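Bifunctional protein PutA (Bdellovibrio bacteriovorus, PDB 5UR2) probably catalyses both steps of proline breakdown to glutamate, pairing an FAD-dependent proline dehydrogenase with an NAD-dependent L-glutamate gamma-semialdehyde dehydrogenase. Local coordinates at residues 465-470 with 597-602; 469-474 with 570-575; 555-560 with 606-611. All coordinates share one frame; numbering follows the deposited sequence.

Interaction 1 (465-470 with 597-602)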
loop_
_atom_site.group_PDB
_atom_site.type_symbol
_atom_site.label_atom_id
_atom_site.label_comp_id
_atom_site.label_asym_id
_atom_site.label_seq_id
_atom_site.Cartn_x
_atom_site.Cartn_y
_atom_site.Cartn_z
ATOM N N PHE B 465 2.575 -14.572 4.564
ATOM C CA PHE B 465 1.718 -14.891 5.698
ATOM C C PHE B 465 0.987 -16.207 5.475
ATOM O O PHE B 465 0.440 -16.450 4.395
ATOM C CB PHE B 465 0.675 -13.801 5.917
ATOM C CG PHE B 465 -0.348 -14.152 6.957
ATOM C CD1 PHE B 465 -0.088 -13.920 8.309
ATOM C CD2 PHE B 465 -1.567 -14.718 6.592
ATOM C CE1 PHE B 465 -1.028 -14.240 9.269
ATOM C CE2 PHE B 465 -2.515 -15.051 7.552
ATOM C CZ PHE B 465 -2.244 -14.815 8.895
ATOM N N TYR B 466 0.917 -17.021 6.530
ATOM C CA TYR B 466 0.130 -18.252 6.526
ATOM C C TYR B 466 -0.827 -18.242 7.705
ATOM O O TYR B 466 -0.477 -17.788 8.798
ATOM C CB TYR B 466 1.022 -19.517 6.590
ATOM C CG TYR B 466 1.806 -19.701 5.317
ATOM C CD1 TYR B 466 3.066 -19.103 5.146
ATOM C CD2 TYR B 466 1.261 -20.420 4.258
ATOM C CE1 TYR B 466 3.766 -19.246 3.950
ATOM C CE2 TYR B 466 1.960 -20.587 3.055
ATOM C CZ TYR B 466 3.206 -19.987 2.903
ATOM O OH TYR B 466 3.868 -20.151 1.705
ATOM N N ASN B 467 -2.039 -18.729 7.471
ATOM C CA ASN B 467 -3.013 -18.862 8.540
ATOM C C ASN B 467 -2.687 -20.048 9.445
ATOM O O ASN B 467 -2.144 -21.059 9.009
ATOM C CB ASN B 467 -4.403 -19.042 7.957
ATOM C CG ASN B 467 -4.862 -17.833 7.186
ATOM O OD1 ASN B 467 -4.562 -17.687 5.994
ATOM N ND2 ASN B 467 -5.629 -16.972 7.847
ATOM N N GLU B 468 -3.085 -19.929 10.699
ATOM C CA GLU B 468 -2.925 -21.009 11.664
ATOM C C GLU B 468 -3.815 -22.205 11.315
ATOM O O GLU B 468 -5.030 -22.038 11.117
ATOM C CB GLU B 468 -3.269 -20.486 13.061
ATOM C CG GLU B 468 -3.267 -21.554 14.133
ATOM C CD GLU B 468 -1.877 -21.987 14.557
ATOM O OE1 GLU B 468 -0.883 -21.284 14.255
ATOM O OE2 GLU B 468 -1.780 -23.048 15.194
ATOM N N PRO B 469 -3.268 -23.419 11.263
ATOM C CA PRO B 469 -4.110 -24.596 11.006
ATOM C C PRO B 469 -5.095 -24.833 12.137
ATOM O O PRO B 469 -4.776 -24.654 13.312
ATOM C CB PRO B 469 -3.102 -25.757 10.916
ATOM C CG PRO B 469 -1.783 -25.123 10.682
ATOM C CD PRO B 469 -1.839 -23.758 11.337
ATOM N N LEU B 470 -6.304 -25.244 11.771
ATOM C CA LEU B 470 -7.276 -25.629 12.783
ATOM C C LEU B 470 -7.035 -27.072 13.204
ATOM O O LEU B 470 -6.364 -27.841 12.518
ATOM C CB LEU B 470 -8.710 -25.494 12.266
ATOM C CG LEU B 470 -9.081 -24.061 11.848
ATOM C CD1 LEU B 470 -10.570 -23.934 11.544
ATOM C CD2 LEU B 470 -8.642 -23.067 12.920
ATOM N N ALA B 597 -7.780 -15.594 16.158
ATOM C CA ALA B 597 -7.085 -14.700 17.085
ATOM C C ALA B 597 -5.585 -14.756 16.872
ATOM O O ALA B 597 -4.913 -13.719 16.841
ATOM C CB ALA B 597 -7.415 -15.046 18.546
ATOM N N ILE B 598 -5.047 -15.961 16.718
ATOM C CA ILE B 598 -3.629 -16.110 16.411
ATOM C C ILE B 598 -3.303 -15.429 15.088
ATOM O O ILE B 598 -2.286 -14.734 14.960
ATOM C CB ILE B 598 -3.269 -17.603 16.397
ATOM C CG1 ILE B 598 -3.386 -18.149 17.815
ATOM C CG2 ILE B 598 -1.849 -17.865 15.788
ATOM C CD1 ILE B 598 -3.438 -19.684 17.885
ATOM N N ASP B 599 -4.181 -15.592 14.099
ATOM C CA ASP B 599 -3.957 -15.001 12.785
ATOM C C ASP B 599 -3.877 -13.481 12.860
ATOM O O ASP B 599 -3.025 -12.876 12.204
ATOM C CB ASP B 599 -5.062 -15.425 11.806
ATOM C CG ASP B 599 -4.921 -16.869 11.327
ATOM O OD1 ASP B 599 -3.834 -17.481 11.524
ATOM O OD2 ASP B 599 -5.902 -17.385 10.713
ATOM N N PHE B 600 -4.783 -12.846 13.619
ATOM C CA PHE B 600 -4.738 -11.387 13.782
ATOM C C PHE B 600 -3.395 -10.944 14.352
ATOM O O PHE B 600 -2.761 -10.006 13.843
ATOM C CB PHE B 600 -5.886 -10.915 14.690
ATOM C CG PHE B 600 -7.228 -10.783 13.994
ATOM C CD1 PHE B 600 -7.331 -10.182 12.738
ATOM C CD2 PHE B 600 -8.386 -11.233 14.615
ATOM C CE1 PHE B 600 -8.564 -10.048 12.098
ATOM C CE2 PHE B 600 -9.648 -11.109 13.983
ATOM C CZ PHE B 600 -9.723 -10.515 12.719
ATOM N N CYS B 601 -2.950 -11.617 15.418
ATOM C CA CYS B 601 -1.651 -11.351 16.019
ATOM C C CYS B 601 -0.543 -11.378 14.979
ATOM O O CYS B 601 0.223 -10.416 14.825
ATOM C CB CYS B 601 -1.358 -12.392 17.099
ATOM S SG CYS B 601 -2.330 -12.235 18.590
ATOM N N ARG B 602 -0.430 -12.496 14.265
ATOM C CA ARG B 602 0.693 -12.641 13.347
ATOM C C ARG B 602 0.568 -11.691 12.163
ATOM O O ARG B 602 1.567 -11.120 11.720
ATOM C CB ARG B 602 0.799 -14.094 12.872
ATOM C CG ARG B 602 0.938 -15.058 14.025
ATOM C CD ARG B 602 1.903 -16.148 13.652
ATOM N NE ARG B 602 1.927 -17.218 14.640
ATOM C CZ ARG B 602 2.662 -17.212 15.747
ATOM N NH1 ARG B 602 3.431 -16.171 16.052
ATOM N NH2 ARG B 602 2.623 -18.261 16.560
HETATM O O HOH W 1 -1.044 -17.241 11.454
HETATM O O HOH W 2 -6.830 -19.844 11.692
HETATM O O HOH W 3 0.287 -19.054 13.271
HETATM O O HOH W 4 1.028 -20.671 16.071
#
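D599, on helix 587-611, meets F465, N467 and E468 of the loop at successive points of its side chain. CB lies 4.1 Å from F465 CZ, and the ring stands steeply to the carboxylate, their planes 77° apart. CG is anti to the carbonyl carbon (chi1 -75°), and beyond it the two oxygens divide the work. OD1 accepts from the backbone N of E468 at 2.7 Å through its syn lone pair, and a water donates to both OD1 and Y466 O. OD2 is approached by N467 ND2 at 2.9 Å from above the carboxylate plane, and a second water joins it to E468 O. Two protein donors and two waters thus satisfy this buried carboxylate. The loop, which follows the proline dehydrogenase TIM barrel in the chain, is in this way fastened to a helix of the aldehyde dehydrogenase fold, where N467 also bonds V938 and R940. E468 CB packs on I598 CG2 at 4.0 Å. Two waters donate to E468 OE1; one accepts from R602 NE, spanning the 5.0 Å between E468 OE1 and R602 NE, and the other from R602 NH2, which also forms a salt bridge with D566.

Interaction 2 (469-474 with 570-575)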
loop_
_atom_site.group_PDB
_atom_site.type_symbol
_atom_site.label_atom_id
_atom_site.label_comp_id
_atom_site.label_asym_id
_atom_site.label_seq_id
_atom_site.Cartn_x
_atom_site.Cartn_y
_atom_site.Cartn_z
ATOM N N PRO B 469 -3.268 -23.419 11.263
ATOM C CA PRO B 469 -4.110 -24.596 11.006
ATOM C C PRO B 469 -5.095 -24.833 12.137
ATOM O O PRO B 469 -4.776 -24.654 13.312
ATOM C CB PRO B 469 -3.102 -25.757 10.916
ATOM C CG PRO B 469 -1.783 -25.123 10.682
ATOM C CD PRO B 469 -1.839 -23.758 11.337
ATOM N N LEU B 470 -6.304 -25.244 11.771
ATOM C CA LEU B 470 -7.276 -25.629 12.783
ATOM C C LEU B 470 -7.035 -27.072 13.204
ATOM O O LEU B 470 -6.364 -27.841 12.518
ATOM C CB LEU B 470 -8.710 -25.494 12.266
ATOM C CG LEU B 470 -9.081 -24.061 11.848
ATOM C CD1 LEU B 470 -10.570 -23.934 11.544
ATOM C CD2 LEU B 470 -8.642 -23.067 12.920
ATOM N N LEU B 471 -7.606 -27.436 14.339
ATOM C CA LEU B 471 -7.453 -28.789 14.831
ATOM C C LEU B 471 -8.197 -29.786 13.939
ATOM O O LEU B 471 -9.245 -29.484 13.354
ATOM C CB LEU B 471 -7.972 -28.888 16.265
ATOM C CG LEU B 471 -7.185 -28.233 17.389
ATOM C CD1 LEU B 471 -8.004 -28.239 18.681
ATOM C CD2 LEU B 471 -5.860 -28.972 17.596
ATOM N N ASP B 472 -7.645 -30.996 13.862
ATOM C CA ASP B 472 -8.280 -32.140 13.204
ATOM C C ASP B 472 -8.878 -33.017 14.299
ATOM O O ASP B 472 -8.158 -33.790 14.944
ATOM C CB ASP B 472 -7.254 -32.909 12.365
ATOM C CG ASP B 472 -7.867 -34.100 11.612
ATOM O OD1 ASP B 472 -9.102 -34.292 11.644
ATOM O OD2 ASP B 472 -7.104 -34.829 10.957
ATOM N N PHE B 473 -10.193 -32.908 14.516
ATOM C CA PHE B 473 -10.773 -33.684 15.609
ATOM C C PHE B 473 -10.949 -35.162 15.272
ATOM O O PHE B 473 -11.408 -35.933 16.135
ATOM C CB PHE B 473 -12.098 -33.065 16.070
ATOM C CG PHE B 473 -11.911 -31.878 17.004
ATOM C CD1 PHE B 473 -11.287 -32.043 18.231
ATOM C CD2 PHE B 473 -12.364 -30.611 16.655
ATOM C CE1 PHE B 473 -11.106 -30.974 19.085
ATOM C CE2 PHE B 473 -12.186 -29.532 17.511
ATOM C CZ PHE B 473 -11.562 -29.712 18.722
ATOM N N ALA B 474 -10.538 -35.588 14.073
ATOM C CA ALA B 474 -10.401 -37.013 13.805
ATOM C C ALA B 474 -9.204 -37.622 14.542
ATOM O O ALA B 474 -9.097 -38.860 14.613
ATOM C CB ALA B 474 -10.285 -37.252 12.292
ATOM N N ARG B 570 0.040 -22.373 22.624
ATOM C CA ARG B 570 0.285 -23.318 23.709
ATOM C C ARG B 570 -1.000 -23.637 24.478
ATOM O O ARG B 570 -1.219 -24.784 24.885
ATOM C CB ARG B 570 1.345 -22.738 24.643
ATOM C CG ARG B 570 1.688 -23.602 25.855
ATOM C CD ARG B 570 2.393 -22.728 26.907
ATOM N NE ARG B 570 1.449 -21.848 27.605
ATOM C CZ ARG B 570 1.802 -20.757 28.284
ATOM N NH1 ARG B 570 3.076 -20.394 28.335
ATOM N NH2 ARG B 570 0.888 -20.032 28.915
ATOM N N ASP B 571 -1.852 -22.638 24.718
ATOM C CA ASP B 571 -3.022 -22.849 25.563
ATOM C C ASP B 571 -4.286 -23.136 24.748
ATOM O O ASP B 571 -5.403 -22.936 25.241
ATOM C CB ASP B 571 -3.212 -21.649 26.489
ATOM C CG ASP B 571 -2.098 -21.554 27.548
ATOM O OD1 ASP B 571 -1.296 -22.492 27.624
ATOM O OD2 ASP B 571 -2.010 -20.555 28.297
ATOM N N ARG B 572 -4.125 -23.646 23.524
ATOM C CA ARG B 572 -5.237 -23.760 22.589
ATOM C C ARG B 572 -6.455 -24.442 23.205
ATOM O O ARG B 572 -7.568 -23.914 23.132
ATOM C CB ARG B 572 -4.791 -24.507 21.335
ATOM C CG ARG B 572 -5.759 -24.298 20.200
ATOM C CD ARG B 572 -5.514 -25.264 19.088
ATOM N NE ARG B 572 -6.202 -24.877 17.862
ATOM C CZ ARG B 572 -5.590 -24.386 16.788
ATOM N NH1 ARG B 572 -4.273 -24.206 16.791
ATOM N NH2 ARG B 572 -6.295 -24.086 15.709
ATOM N N PHE B 573 -6.264 -25.610 23.827
ATOM C CA PHE B 573 -7.406 -26.368 24.326
ATOM C C PHE B 573 -8.081 -25.665 25.498
ATOM O O PHE B 573 -9.317 -25.682 25.614
ATOM C CB PHE B 573 -6.963 -27.782 24.716
ATOM C CG PHE B 573 -6.620 -28.628 23.531
ATOM C CD1 PHE B 573 -7.614 -29.270 22.819
ATOM C CD2 PHE B 573 -5.314 -28.724 23.088
ATOM C CE1 PHE B 573 -7.310 -30.017 21.703
ATOM C CE2 PHE B 573 -4.999 -29.479 21.975
ATOM C CZ PHE B 573 -5.997 -30.127 21.278
ATOM N N LYS B 574 -7.295 -25.036 26.376
ATOM C CA LYS B 574 -7.888 -24.306 27.492
ATOM C C LYS B 574 -8.720 -23.126 26.982
ATOM O O LYS B 574 -9.793 -22.819 27.525
ATOM C CB LYS B 574 -6.772 -23.857 28.446
ATOM C CG LYS B 574 -7.233 -23.296 29.783
ATOM C CD LYS B 574 -6.044 -22.912 30.676
ATOM C CE LYS B 574 -6.504 -22.393 32.057
ATOM N NZ LYS B 574 -7.108 -21.020 32.017
ATOM N N LEU B 575 -8.264 -22.492 25.895
ATOM C CA LEU B 575 -8.988 -21.367 25.310
ATOM C C LEU B 575 -10.268 -21.826 24.628
ATOM O O LEU B 575 -11.288 -21.135 24.697
ATOM C CB LEU B 575 -8.091 -20.616 24.323
ATOM C CG LEU B 575 -6.879 -19.944 24.966
ATOM C CD1 LEU B 575 -5.915 -19.373 23.927
ATOM C CD2 LEU B 575 -7.369 -18.858 25.920
#
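The first turn of helix 572-583 meets the loop that runs from helix 440-444 to helix 476-491, with R572 and F573 touching P469, L470 and L471. R572 follows D571 at the N-cap position. Its chi1 of -163° sets CG anti to the backbone N, and the chain, extended from CG to NE, then takes the guanidinium out to the loop. There NH2 donates to P469 O at 2.9 Å. The bond is noticeably bent, with an N-H...O angle of 132°, and the carbonyl oxygen is tilted out of the guanidinium plane. L470 CD2 lies at the edge of that guanidinium, in its plane, 3.8 Å from NH2. L471 slides past R572 in the opposite direction, its CG 3.5 Å from NE and 3.8 Å from CD, so the branched end of the leucine packs on the outer part of the arginine. Its methyls go on to F573: CD1 is 3.6 Å from CE1, and CD2 3.9 Å from CZ. F573 in turn rests on helix 476-491. The remaining arginine nitrogens are paired too, NE with D591 and NH1 with E468, both as salt bridges. D591 also accepts from L471 N, so one aspartate holds both partners of the leucine-arginine pair, and L470 O accepts from W319 NE1. A buried arginine shared between two carboxylates and a main-chain carbonyl here ties helices of the aldehyde dehydrogenase fold to the loop that follows the proline dehydrogenase barrel in this bifunctional enzyme.

Interaction 3 (555-560 with 606-611)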
loop_
_atom_site.group_PDB
_atom_site.type_symbol
_atom_site.label_atom_id
_atom_site.label_comp_id
_atom_site.label_asym_id
_atom_site.label_seq_id
_atom_site.Cartn_x
_atom_site.Cartn_y
_atom_site.Cartn_z
ATOM N N GLU B 555 9.740 -3.316 15.913
ATOM C CA GLU B 555 10.153 -4.715 16.011
ATOM C C GLU B 555 9.874 -5.292 17.397
ATOM O O GLU B 555 9.457 -6.449 17.517
ATOM C CB GLU B 555 11.638 -4.848 15.658
ATOM C CG GLU B 555 12.219 -6.253 15.859
ATOM C CD GLU B 555 11.431 -7.341 15.137
ATOM O OE1 GLU B 555 11.032 -7.126 13.965
ATOM O OE2 GLU B 555 11.193 -8.402 15.763
ATOM N N GLN B 556 10.109 -4.505 18.454
ATOM C CA GLN B 556 9.871 -4.987 19.815
ATOM C C GLN B 556 8.377 -5.069 20.120
ATOM O O GLN B 556 7.935 -5.975 20.832
ATOM C CB GLN B 556 10.589 -4.085 20.825
ATOM C CG GLN B 556 12.108 -4.162 20.729
ATOM C CD GLN B 556 12.843 -3.068 21.524
ATOM O OE1 GLN B 556 12.497 -2.743 22.669
ATOM N NE2 GLN B 556 13.879 -2.500 20.900
ATOM N N ARG B 557 7.582 -4.131 19.603
ATOM C CA ARG B 557 6.137 -4.244 19.794
ATOM C C ARG B 557 5.592 -5.457 19.052
ATOM O O ARG B 557 4.774 -6.212 19.596
ATOM C CB ARG B 557 5.422 -2.967 19.350
ATOM C CG ARG B 557 5.963 -1.693 19.989
ATOM C CD ARG B 557 5.002 -0.500 19.794
ATOM N NE ARG B 557 4.606 -0.292 18.403
ATOM C CZ ARG B 557 4.998 0.736 17.664
ATOM N NH1 ARG B 557 5.813 1.644 18.183
ATOM N NH2 ARG B 557 4.577 0.855 16.410
ATOM N N ALA B 558 6.075 -5.680 17.823
ATOM C CA ALA B 558 5.659 -6.845 17.048
ATOM C C ALA B 558 6.073 -8.152 17.724
ATOM O O ALA B 558 5.329 -9.142 17.673
ATOM C CB ALA B 558 6.240 -6.767 15.638
ATOM N N ALA B 559 7.259 -8.181 18.350
ATOM C CA ALA B 559 7.706 -9.393 19.037
ATOM C C ALA B 559 6.814 -9.719 20.240
ATOM O O ALA B 559 6.579 -10.894 20.549
ATOM C CB ALA B 559 9.170 -9.239 19.470
ATOM N N LEU B 560 6.322 -8.693 20.941
ATOM C CA LEU B 560 5.375 -8.933 22.032
ATOM C C LEU B 560 4.087 -9.548 21.504
ATOM O O LEU B 560 3.541 -10.482 22.109
ATOM C CB LEU B 560 5.085 -7.625 22.780
ATOM C CG LEU B 560 6.190 -7.224 23.771
ATOM C CD1 LEU B 560 5.959 -5.861 24.407
ATOM C CD2 LEU B 560 6.293 -8.277 24.871
ATOM N N ARG B 606 3.138 -8.843 11.365
ATOM C CA ARG B 606 3.811 -8.831 10.070
ATOM C C ARG B 606 3.623 -7.487 9.367
ATOM O O ARG B 606 4.574 -6.936 8.809
ATOM C CB ARG B 606 3.292 -9.979 9.201
ATOM C CG ARG B 606 3.864 -10.031 7.788
ATOM C CD ARG B 606 3.224 -11.210 7.022
ATOM N NE ARG B 606 3.804 -11.400 5.698
ATOM C CZ ARG B 606 3.521 -10.629 4.652
ATOM N NH1 ARG B 606 2.674 -9.611 4.775
ATOM N NH2 ARG B 606 4.098 -10.863 3.487
ATOM N N HIS B 607 2.408 -6.938 9.397
ATOM C CA HIS B 607 2.154 -5.676 8.698
ATOM C C HIS B 607 2.948 -4.527 9.317
ATOM O O HIS B 607 3.504 -3.692 8.593
ATOM C CB HIS B 607 0.659 -5.360 8.702
ATOM C CG HIS B 607 0.225 -4.423 7.617
ATOM N ND1 HIS B 607 -1.036 -3.860 7.580
ATOM C CD2 HIS B 607 0.880 -3.957 6.523
ATOM C CE1 HIS B 607 -1.138 -3.088 6.512
ATOM N NE2 HIS B 607 0.011 -3.127 5.858
ATOM N N MET B 608 3.015 -4.474 10.652
ATOM C CA MET B 608 3.754 -3.397 11.301
ATOM C C MET B 608 5.225 -3.456 10.924
ATOM O O MET B 608 5.872 -2.416 10.735
ATOM C CB MET B 608 3.584 -3.487 12.819
ATOM C CG MET B 608 4.146 -2.278 13.614
ATOM S SD MET B 608 3.165 -0.770 13.279
ATOM C CE MET B 608 4.203 0.135 12.118
ATOM N N ARG B 609 5.757 -4.670 10.769
ATOM C CA ARG B 609 7.139 -4.832 10.349
ATOM C C ARG B 609 7.361 -4.310 8.941
ATOM O O ARG B 609 8.449 -3.796 8.646
ATOM C CB ARG B 609 7.550 -6.296 10.457
ATOM C CG ARG B 609 7.736 -6.748 11.897
ATOM C CD ARG B 609 8.059 -8.246 11.973
ATOM N NE ARG B 609 8.556 -8.561 13.296
ATOM C CZ ARG B 609 7.984 -9.420 14.135
ATOM N NH1 ARG B 609 6.890 -10.079 13.775
ATOM N NH2 ARG B 609 8.520 -9.625 15.337
ATOM N N GLU B 610 6.342 -4.385 8.072
ATOM C CA GLU B 610 6.452 -3.720 6.776
ATOM C C GLU B 610 6.338 -2.202 6.918
ATOM O O GLU B 610 7.140 -1.459 6.343
ATOM C CB GLU B 610 5.396 -4.236 5.798
ATOM C CG GLU B 610 5.526 -5.691 5.419
ATOM C CD GLU B 610 4.400 -6.141 4.507
ATOM O OE1 GLU B 610 3.312 -6.493 5.021
ATOM O OE2 GLU B 610 4.597 -6.117 3.270
ATOM N N LEU B 611 5.329 -1.720 7.662
ATOM C CA LEU B 611 5.031 -0.287 7.699
ATOM C C LEU B 611 6.051 0.527 8.507
ATOM O O LEU B 611 6.033 1.756 8.422
ATOM C CB LEU B 611 3.610 -0.074 8.253
ATOM C CG LEU B 611 2.470 -0.596 7.352
ATOM C CD1 LEU B 611 1.123 -0.463 8.022
ATOM C CD2 LEU B 611 2.421 0.061 5.984
#
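Residues 555-560 and 606-611 form an antiparallel helix pair, their axes 9.2 Å apart at closest approach and at 175° between N-to-C directions, with CA atoms nearest at E555 and R609 (6.4 Å) and at A558 and M608 (7.0 Å). R609 contributes the largest single share of the contact. Its CG is anti to the carbonyl carbon (chi1 -73°), and from there the chain runs extended to NE, spanning the gap between the helices. The guanidinium grips E555 side-on: NE donates to OE1 at 2.9 Å and NH2 to OE2 at 3.0 Å, one nitrogen to each oxygen. Both oxygens lie close to the guanidinium plane and are met on their syn sides, though somewhat out of the carboxylate plane, the two flat groups being turned 26° against each other. E555 gets there through a bend at chi2. A558 CB sits 3.5 Å above the R609 guanidinium, over its centre, so one face of the group rests against helix 554-570. The third nitrogen, NH1, forms a salt bridge with D562, one turn beyond A558, and two carboxylates of one helix thereby fix the rotation of the group. On the buried flank, M608 SD approaches the edge of the R557 guanidinium, 3.8 Å from NH2; R557 NE meanwhile bonds V657 O. The pair belongs to the aldehyde dehydrogenase fold: helix 532-549 touches R557 and L560 through W549, helix 646-657 is reached at its end through V657, and M608 also packs on L961.

Overall arrangement
Interactions 1 and 2 use overlapping stretches of one loop, sharing P469 and L470; their centres are 13 Å apart and E468 OE2 pairs with R572 NH1 at 3.2 Å. Interactions 1 and 3 both use helix 587-611, with centres 15 Å apart and a packing contact of 3.6 Å between F465 N and R606 NE. Interactions 2 and 3 do not touch, their nearest atoms being about 12 Å apart, yet helices 554-570, 572-583 and 587-611 follow one another in the chain and connect them. All three lie away from the flavin pocket and from the predicted catalytic residues E746 and C780; interactions 1 and 2 join the loop to aldehyde dehydrogenase helices, and interaction 3 joins two such helices.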